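Local atomic coordinates of putative glucoamylase (Bacteroides uniformis, PDB entry 4GL3), a protein that is a putative glucoamylase, probably a glycoside hydrolase that releases glucose from the ends of starch-like glucans. Residues D172-W176 with N187-K191. Residues are numbered along the deposited sequence.
Sequences DVMYW and NHQIK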
loop_
_atom_site.group_PDB
_atom_site.type_symbol
_atom_site.label_atom_id
_atom_site.label_comp_id
_atom_site.label_asym_id
_atom_site.label_seq_id
_atom_site.Cartn_x
_atom_site.Cartn_y
_atom_site.Cartn_z
ATOM N N ASP A 172 -11.620 6.251 -22.170
ATOM C CA ASP A 172 -11.299 4.880 -21.801
ATOM C C ASP A 172 -9.968 4.769 -21.016
ATOM O O ASP A 172 -9.091 3.972 -21.363
ATOM C CB ASP A 172 -11.271 4.008 -23.062
ATOM C CG ASP A 172 -12.665 3.742 -23.622
ATOM O OD1 ASP A 172 -13.584 3.517 -22.824
ATOM O OD2 ASP A 172 -12.818 3.743 -24.870
ATOM N N VAL A 173 -9.847 5.515 -19.924
ATOM C CA VAL A 173 -8.684 5.468 -19.052
ATOM C C VAL A 173 -9.107 6.302 -17.832
ATOM O O VAL A 173 -10.089 7.060 -17.874
ATOM C CB VAL A 173 -7.452 6.110 -19.753
ATOM C CG1 VAL A 173 -7.678 7.598 -19.967
ATOM C CG2 VAL A 173 -6.151 5.879 -19.003
HETATM N N MSE A 174 -8.378 6.153 -16.746
HETATM C CA MSE A 174 -8.622 6.946 -15.516
HETATM C C MSE A 174 -7.441 7.863 -15.272
HETATM O O MSE A 174 -6.316 7.524 -15.642
HETATM C CB MSE A 174 -8.861 6.052 -14.275
HETATM C CG MSE A 174 -10.093 5.174 -14.402
HETATM SE SE MSE A 174 -10.235 3.902 -12.938
HETATM C CE MSE A 174 -11.142 5.089 -11.676
ATOM N N TYR A 175 -7.743 9.060 -14.741
ATOM C CA TYR A 175 -6.786 10.088 -14.436
ATOM C C TYR A 175 -6.566 10.123 -12.927
ATOM O O TYR A 175 -7.502 9.927 -12.146
ATOM C CB TYR A 175 -7.268 11.473 -14.980
ATOM C CG TYR A 175 -7.145 11.540 -16.478
ATOM C CD1 TYR A 175 -8.155 11.002 -17.308
ATOM C CD2 TYR A 175 -6.008 12.087 -17.083
ATOM C CE1 TYR A 175 -8.038 11.021 -18.684
ATOM C CE2 TYR A 175 -5.858 12.087 -18.463
ATOM C CZ TYR A 175 -6.872 11.565 -19.272
ATOM O OH TYR A 175 -6.726 11.551 -20.635
ATOM N N TRP A 176 -5.321 10.418 -12.562
ATOM C CA TRP A 176 -4.803 10.346 -11.194
ATOM C C TRP A 176 -5.366 11.491 -10.307
ATOM O O TRP A 176 -5.669 11.243 -9.156
ATOM C CB TRP A 176 -3.269 10.366 -11.215
ATOM C CG TRP A 176 -2.521 9.950 -9.969
ATOM C CD1 TRP A 176 -2.650 10.449 -8.677
ATOM C CD2 TRP A 176 -1.488 8.980 -9.907
ATOM N NE1 TRP A 176 -1.769 9.832 -7.843
ATOM C CE2 TRP A 176 -1.048 8.917 -8.562
ATOM C CE3 TRP A 176 -0.886 8.174 -10.854
ATOM C CZ2 TRP A 176 -0.054 8.030 -8.135
ATOM C CZ3 TRP A 176 0.136 7.292 -10.440
ATOM C CH2 TRP A 176 0.532 7.234 -9.091
ATOM N N ASN A 187 -2.948 15.962 -15.687
ATOM C CA ASN A 187 -2.997 15.182 -16.930
ATOM C C ASN A 187 -2.165 13.876 -16.844
ATOM O O ASN A 187 -1.402 13.574 -17.758
ATOM C CB ASN A 187 -2.515 16.042 -18.129
ATOM C CG ASN A 187 -2.816 15.383 -19.452
ATOM O OD1 ASN A 187 -3.784 14.640 -19.546
ATOM N ND2 ASN A 187 -1.993 15.601 -20.448
ATOM N N HIS A 188 -2.383 13.081 -15.781
ATOM C CA HIS A 188 -1.573 11.873 -15.525
ATOM C C HIS A 188 -2.506 10.646 -15.669
ATOM O O HIS A 188 -3.279 10.341 -14.780
ATOM C CB HIS A 188 -0.966 12.004 -14.132
ATOM C CG HIS A 188 0.086 10.998 -13.793
ATOM N ND1 HIS A 188 0.100 9.719 -14.296
ATOM C CD2 HIS A 188 1.117 11.063 -12.921
ATOM C CE1 HIS A 188 1.123 9.057 -13.792
ATOM N NE2 HIS A 188 1.755 9.849 -12.952
ATOM N N GLN A 189 -2.461 9.986 -16.825
ATOM C CA GLN A 189 -3.241 8.772 -17.043
ATOM C C GLN A 189 -2.687 7.630 -16.175
ATOM O O GLN A 189 -1.460 7.488 -16.033
ATOM C CB GLN A 189 -3.164 8.383 -18.503
ATOM C CG GLN A 189 -3.854 9.308 -19.487
ATOM C CD GLN A 189 -3.686 8.837 -20.945
ATOM O OE1 GLN A 189 -3.523 7.661 -21.209
ATOM N NE2 GLN A 189 -3.671 9.765 -21.867
ATOM N N ILE A 190 -3.563 6.851 -15.568
ATOM C CA ILE A 190 -3.115 5.724 -14.741
ATOM C C ILE A 190 -2.971 4.524 -15.678
ATOM O O ILE A 190 -3.970 3.928 -16.129
ATOM C CB ILE A 190 -4.115 5.420 -13.603
ATOM C CG1 ILE A 190 -4.328 6.686 -12.736
ATOM C CG2 ILE A 190 -3.645 4.204 -12.738
ATOM C CD1 ILE A 190 -5.377 6.538 -11.648
ATOM N N LYS A 191 -1.729 4.191 -15.983
ATOM C CA LYS A 191 -1.401 3.160 -16.965
ATOM C C LYS A 191 -0.664 2.040 -16.232
ATOM O O LYS A 191 0.110 2.307 -15.327
ATOM C CB LYS A 191 -0.460 3.711 -18.034
ATOM C CG LYS A 191 -0.995 4.865 -18.831
ATOM C CD LYS A 191 -2.232 4.570 -19.688
ATOM C CE LYS A 191 -1.940 3.879 -20.982
ATOM N NZ LYS A 191 -3.183 3.575 -21.784
#
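Two loops need not form a sheet to settle each other's backbone polar groups; a single antiparallel bridge can be enough. Here, between helices 146-161 and 197-205 of a largely helical protein of the six-hairpin clan, Tyr175 and Gln189 face each other as a non-hydrogen-bonded pair, CA to CA 4.6 Å, and the two bonds fall on their neighbours: Ile190 N donates to Met174 O (a selenomethionine) at 2.8 Å, almost straight, and Trp176 N to His188 O at 3.0 Å. The same His188 O also receives a CA-H...O contact from Tyr175 CA at 3.5 Å. The segments run 116° apart, and the pairing consists of this one bridge.

Several of the remaining polar groups find partners nearby. The Tyr200 hydroxyl joins the segments by bonding both Met174 N and Ile190 O. Further backbone bonds tie Tyr175 to Phe167 and Trp176 to Ile124. Tyr175 OH pairs with Gln171 OE1, while Lys191 NZ is held by Gly219 O. His188 ND1 turns back to Gln189 O, 3.2 Å away. One face of the imidazole meets Trp176, whose CE3 lies 3.7 Å from His188 CE1, the planes inclined at 41°; Trp176 NE1 bonds weakly to Asp123.

Ile190 packs against Trp176 (CG1 to CB 4.1 Å) and Met174, and on against helices 124-140, 197-205 and 213-220. Glycerol about 3 Å from the His188 side chain and Tris about 4 Å from that of Trp176, both probably from the crystallisation liquor, are consistent with an accessible pocket. The bridge closes the excursion 177-186, which contains short strand 177-178, through backbone bonds largely independent of side-chain identity, with Tyr200 adding a side-chain link.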